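Local coordinates for TIGR00725 family protein (PDB 1RCU), which is of unknown function but belongs to the SLOG group of Rossmann-like proteins, whose members probably bind nucleotides or related ligands, at residues 64-69 / 87-92; 83-88 / 98-103. One frame throughout, in Å; residues are numbered along the deposited sequence.

From the N terminus, the chain leaves strand 60-63 through residues 64-69, runs along helix 68-79 and returns on strand 84-88. Interaction 1 closes this excursion, bringing the turn before the helix against the end of the returning strand and the turn after it. Residues 89-97 then form a loop without helix or strand, which interaction 2 closes by pairing 83-88 with 98-103. In chain order the four segments alternate, so the two contacts cross instead of nesting, and they share Ile87 and Leu88. Strand 84-88 is thus the common element, tied to the glycine-rich turn by interaction 1 and to strand 100-103 at one edge of the chain's sheet by interaction 2.

Interaction 1 of 2, residues 64-69 / 87-92; sequences GGRDGV and ILPDEE
Buried packing of Gly64 and Gly65 against Ile87, Leu88 and Pro89, with a more exposed salt bridge from Arg66 to Glu92, joins two turns at the C-terminal ends of neighbouring strands. The CA atoms of Gly64 and Ile87 lie 5.1 Å apart, yet no hydrogen bond spans the segments. Gly64 O and Ile87 O, both acceptors, stand 3.1 Å apart, while Gly64 CA offers a C-H to Ile87 O at 3.5 Å. Gly65 has a phi of 65°, and a CB placed on it would run into Leu88 CD2, which already lies 3.8 Å from Gly65 O. In the beta-alpha-beta unit of a Rossmann-like sheet, residues 64-67 form the turn that leads from strand 60-63 into helix 68-79. Residues 89-92 make a type II' turn, with Glu92 N bonded to Pro89 O at 3.3 Å. Bends at chi2 and chi3 bring the Arg66 chain round, with CD 4.1 Å from Pro89 CG, and NE meets Glu92 OE1 at 3.0 Å. That oxygen comes to the guanidinium edge, but the carboxylate and guanidinium planes stand 71° apart; Glu92 is poorly ordered, so the detail is approximate. Phe108 of helix 108-116 touches Arg66, Pro89 and Glu92.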
loop_
_atom_site.group_PDB
_atom_site.type_symbol
_atom_site.label_atom_id
_atom_site.label_comp_id
_atom_site.label_asym_id
_atom_site.label_seq_id
_atom_site.Cartn_x
_atom_site.Cartn_y
_atom_site.Cartn_z
ATOM N N GLY A 64 8.292 14.730 2.804
ATOM C CA GLY A 64 8.585 13.388 3.284
ATOM C C GLY A 64 8.940 13.245 4.754
ATOM O O GLY A 64 9.310 12.156 5.184
ATOM N N GLY A 65 8.864 14.348 5.500
ATOM C CA GLY A 65 9.111 14.345 6.937
ATOM C C GLY A 65 10.464 14.025 7.556
ATOM O O GLY A 65 10.617 14.182 8.770
ATOM N N ARG A 66 11.440 13.586 6.770
ATOM C CA ARG A 66 12.744 13.239 7.329
ATOM C C ARG A 66 13.649 14.455 7.547
ATOM O O ARG A 66 13.186 15.553 7.849
ATOM C CB ARG A 66 13.458 12.250 6.403
ATOM C CG ARG A 66 12.611 11.095 5.906
ATOM C CD ARG A 66 12.687 9.864 6.814
ATOM N NE ARG A 66 14.054 9.466 7.189
ATOM C CZ ARG A 66 15.060 9.242 6.346
ATOM N NH1 ARG A 66 14.892 9.375 5.039
ATOM N NH2 ARG A 66 16.244 8.872 6.821
ATOM N N ASP A 67 14.949 14.229 7.385
ATOM C CA ASP A 67 15.962 15.273 7.539
ATOM C C ASP A 67 16.242 15.989 6.209
ATOM O O ASP A 67 15.338 16.188 5.388
ATOM C CB ASP A 67 17.268 14.663 8.081
ATOM C CG ASP A 67 17.653 13.354 7.374
ATOM O OD1 ASP A 67 17.263 13.144 6.206
ATOM O OD2 ASP A 67 18.365 12.538 7.997
ATOM N N GLY A 68 17.499 16.381 6.018
ATOM C CA GLY A 68 17.917 17.050 4.794
ATOM C C GLY A 68 17.115 18.270 4.388
ATOM O O GLY A 68 16.788 19.117 5.223
ATOM N N VAL A 69 16.824 18.370 3.096
ATOM C CA VAL A 69 16.044 19.483 2.565
ATOM C C VAL A 69 14.686 19.579 3.271
ATOM O O VAL A 69 14.214 20.676 3.570
ATOM C CB VAL A 69 15.804 19.321 1.029
ATOM C CG1 VAL A 69 14.622 20.171 0.561
ATOM C CG2 VAL A 69 17.045 19.727 0.270
ATOM N N ILE A 87 4.734 13.368 5.883
ATOM C CA ILE A 87 4.207 12.041 5.560
ATOM C C ILE A 87 5.426 11.149 5.746
ATOM O O ILE A 87 6.364 11.196 4.958
ATOM C CB ILE A 87 3.740 11.959 4.089
ATOM C CG1 ILE A 87 2.733 13.072 3.790
ATOM C CG2 ILE A 87 3.101 10.617 3.810
ATOM C CD1 ILE A 87 1.383 12.880 4.402
ATOM N N LEU A 88 5.398 10.341 6.796
ATOM C CA LEU A 88 6.521 9.484 7.133
ATOM C C LEU A 88 6.482 8.049 6.669
ATOM O O LEU A 88 5.439 7.389 6.700
ATOM C CB LEU A 88 6.713 9.467 8.648
ATOM C CG LEU A 88 7.138 10.775 9.302
ATOM C CD1 LEU A 88 6.686 10.788 10.752
ATOM C CD2 LEU A 88 8.657 10.929 9.191
ATOM N N PRO A 89 7.639 7.554 6.203
ATOM C CA PRO A 89 7.733 6.170 5.751
ATOM C C PRO A 89 7.725 5.368 7.045
ATOM O O PRO A 89 8.265 5.825 8.052
ATOM C CB PRO A 89 9.080 6.134 5.029
ATOM C CG PRO A 89 9.870 7.167 5.718
ATOM C CD PRO A 89 8.885 8.284 5.906
ATOM N N ASP A 90 7.090 4.202 7.018
ATOM C CA ASP A 90 7.001 3.349 8.195
ATOM C C ASP A 90 6.447 4.115 9.385
ATOM O O ASP A 90 5.614 5.007 9.227
ATOM C CB ASP A 90 8.373 2.784 8.571
ATOM C CG ASP A 90 8.471 1.283 8.337
ATOM O OD1 ASP A 90 8.715 0.862 7.179
ATOM O OD2 ASP A 90 8.287 0.520 9.312
ATOM N N GLU A 91 6.925 3.761 10.574
ATOM C CA GLU A 91 6.491 4.414 11.800
ATOM C C GLU A 91 7.594 5.348 12.277
ATOM O O GLU A 91 7.877 5.445 13.472
ATOM C CB GLU A 91 6.163 3.366 12.865
ATOM C CG GLU A 91 4.973 2.496 12.472
ATOM C CD GLU A 91 4.506 1.572 13.579
ATOM O OE1 GLU A 91 5.260 0.646 13.939
ATOM O OE2 GLU A 91 3.384 1.776 14.091
ATOM N N GLU A 92 8.204 6.042 11.316
ATOM C CA GLU A 92 9.285 6.980 11.583
ATOM C C GLU A 92 8.903 8.100 12.543
ATOM O O GLU A 92 7.743 8.265 12.914
ATOM C CB GLU A 92 9.810 7.590 10.283
ATOM C CG GLU A 92 10.773 6.681 9.536
ATOM C CD GLU A 92 11.827 7.467 8.789
ATOM O OE1 GLU A 92 12.317 8.465 9.360
ATOM O OE2 GLU A 92 12.177 7.084 7.652
#

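Interaction 2 of 2, residues 83-88 / 98-103; sequences TVVGIL and LSVAVK
Gly86 O accepts the N-H of Val102 at 2.7 Å, one of a run of bonds that fix strands 84-88 and 100-103 as parallel neighbours. Gly86 N returns a nearly straight bond (174°) to Val100 O at 2.9 Å, and Leu88 N reaches Val102 O at 2.7 Å, from a position tilted out of the carbonyl plane. Just before strand 100-103, Ser99 grips Val84 twice: its N bonds to Val84 O at 2.8 Å, and its OG, set beside its own backbone N (chi1 -62°), accepts from Val84 N at 3.0 Å. With an alanine here, the Val84 N-H would probably be left without this acceptor and the start of the pairing held less firmly. Val85 and Val100 lie side by side on one face, CG2 to CB 4.1 Å, and Val102 shares that face with Ile87. On the other, Leu98 folds CD2 to 3.7 Å from Gly86 N, across a position where any CB would strike its CD1. Strand 60-63 takes the other edge of 84-88, bonding Val85 and Ile87. Helix 68-79 packs on Val84 and helix 108-116 on Ile87, while a neighbouring subunit meets strand 100-103, its Lys25 and Asn118 bonding to Ala101 O and Lys103 N.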
loop_
_atom_site.group_PDB
_atom_site.type_symbol
_atom_site.label_atom_id
_atom_site.label_comp_id
_atom_site.label_asym_id
_atom_site.label_seq_id
_atom_site.Cartn_x
_atom_site.Cartn_y
_atom_site.Cartn_z
ATOM N N THR A 83 2.098 26.238 8.492
ATOM C CA THR A 83 1.887 24.847 8.871
ATOM C C THR A 83 2.568 23.937 7.866
ATOM O O THR A 83 2.472 24.154 6.659
ATOM C CB THR A 83 0.398 24.455 8.881
ATOM O OG1 THR A 83 -0.313 25.293 9.793
ATOM C CG2 THR A 83 0.241 22.984 9.323
ATOM N N VAL A 84 3.258 22.920 8.362
ATOM C CA VAL A 84 3.934 21.977 7.491
ATOM C C VAL A 84 3.656 20.571 8.009
ATOM O O VAL A 84 3.861 20.253 9.183
ATOM C CB VAL A 84 5.462 22.280 7.399
ATOM C CG1 VAL A 84 6.049 22.397 8.759
ATOM C CG2 VAL A 84 6.185 21.195 6.573
ATOM N N VAL A 85 3.161 19.735 7.111
ATOM C CA VAL A 85 2.786 18.367 7.442
ATOM C C VAL A 85 3.725 17.336 6.829
ATOM O O VAL A 85 4.015 17.382 5.630
ATOM C CB VAL A 85 1.352 18.092 6.953
ATOM C CG1 VAL A 85 1.011 16.610 7.142
ATOM C CG2 VAL A 85 0.373 18.985 7.700
ATOM N N GLY A 86 4.179 16.400 7.662
ATOM C CA GLY A 86 5.077 15.363 7.195
ATOM C C GLY A 86 4.417 14.012 7.000
ATOM O O GLY A 86 3.627 13.566 7.832
ATOM N N ILE A 87 4.734 13.368 5.883
ATOM C CA ILE A 87 4.207 12.041 5.560
ATOM C C ILE A 87 5.426 11.149 5.746
ATOM O O ILE A 87 6.364 11.196 4.958
ATOM C CB ILE A 87 3.740 11.959 4.089
ATOM C CG1 ILE A 87 2.733 13.072 3.790
ATOM C CG2 ILE A 87 3.101 10.617 3.810
ATOM C CD1 ILE A 87 1.383 12.880 4.402
ATOM N N LEU A 88 5.398 10.341 6.796
ATOM C CA LEU A 88 6.521 9.484 7.133
ATOM C C LEU A 88 6.482 8.049 6.669
ATOM O O LEU A 88 5.439 7.389 6.700
ATOM C CB LEU A 88 6.713 9.467 8.648
ATOM C CG LEU A 88 7.138 10.775 9.302
ATOM C CD1 LEU A 88 6.686 10.788 10.752
ATOM C CD2 LEU A 88 8.657 10.929 9.191
ATOM N N LEU A 98 7.895 19.554 12.255
ATOM C CA LEU A 98 6.619 19.186 11.681
ATOM C C LEU A 98 5.433 19.646 12.531
ATOM O O LEU A 98 5.394 19.411 13.741
ATOM C CB LEU A 98 6.566 17.671 11.460
ATOM C CG LEU A 98 7.553 17.076 10.459
ATOM C CD1 LEU A 98 7.387 15.564 10.446
ATOM C CD2 LEU A 98 7.317 17.661 9.074
ATOM N N SER A 99 4.471 20.316 11.901
ATOM C CA SER A 99 3.288 20.772 12.617
ATOM C C SER A 99 2.502 19.522 12.960
ATOM O O SER A 99 1.939 19.409 14.035
ATOM C CB SER A 99 2.432 21.681 11.736
ATOM O OG SER A 99 3.141 22.846 11.358
ATOM N N VAL A 100 2.475 18.586 12.024
ATOM C CA VAL A 100 1.788 17.317 12.180
ATOM C C VAL A 100 2.682 16.283 11.506
ATOM O O VAL A 100 3.193 16.543 10.422
ATOM C CB VAL A 100 0.432 17.310 11.431
ATOM C CG1 VAL A 100 -0.180 15.910 11.438
ATOM C CG2 VAL A 100 -0.505 18.325 12.057
ATOM N N ALA A 101 2.875 15.135 12.151
ATOM C CA ALA A 101 3.670 14.039 11.603
ATOM C C ALA A 101 2.693 12.892 11.329
ATOM O O ALA A 101 2.007 12.411 12.240
ATOM C CB ALA A 101 4.739 13.591 12.609
ATOM N N VAL A 102 2.632 12.448 10.079
ATOM C CA VAL A 102 1.716 11.365 9.715
ATOM C C VAL A 102 2.464 10.090 9.381
ATOM O O VAL A 102 3.172 10.027 8.377
ATOM C CB VAL A 102 0.837 11.738 8.481
ATOM C CG1 VAL A 102 0.041 10.530 8.022
ATOM C CG2 VAL A 102 -0.089 12.884 8.832
ATOM N N LYS A 103 2.296 9.071 10.217
ATOM C CA LYS A 103 2.939 7.780 9.984
ATOM C C LYS A 103 2.108 7.014 8.966
ATOM O O LYS A 103 0.901 7.218 8.881
ATOM C CB LYS A 103 3.026 7.005 11.294
ATOM C CG LYS A 103 3.746 7.786 12.398
ATOM C CD LYS A 103 3.980 6.928 13.638
ATOM C CE LYS A 103 4.673 7.707 14.758
ATOM N NZ LYS A 103 3.779 8.762 15.323
#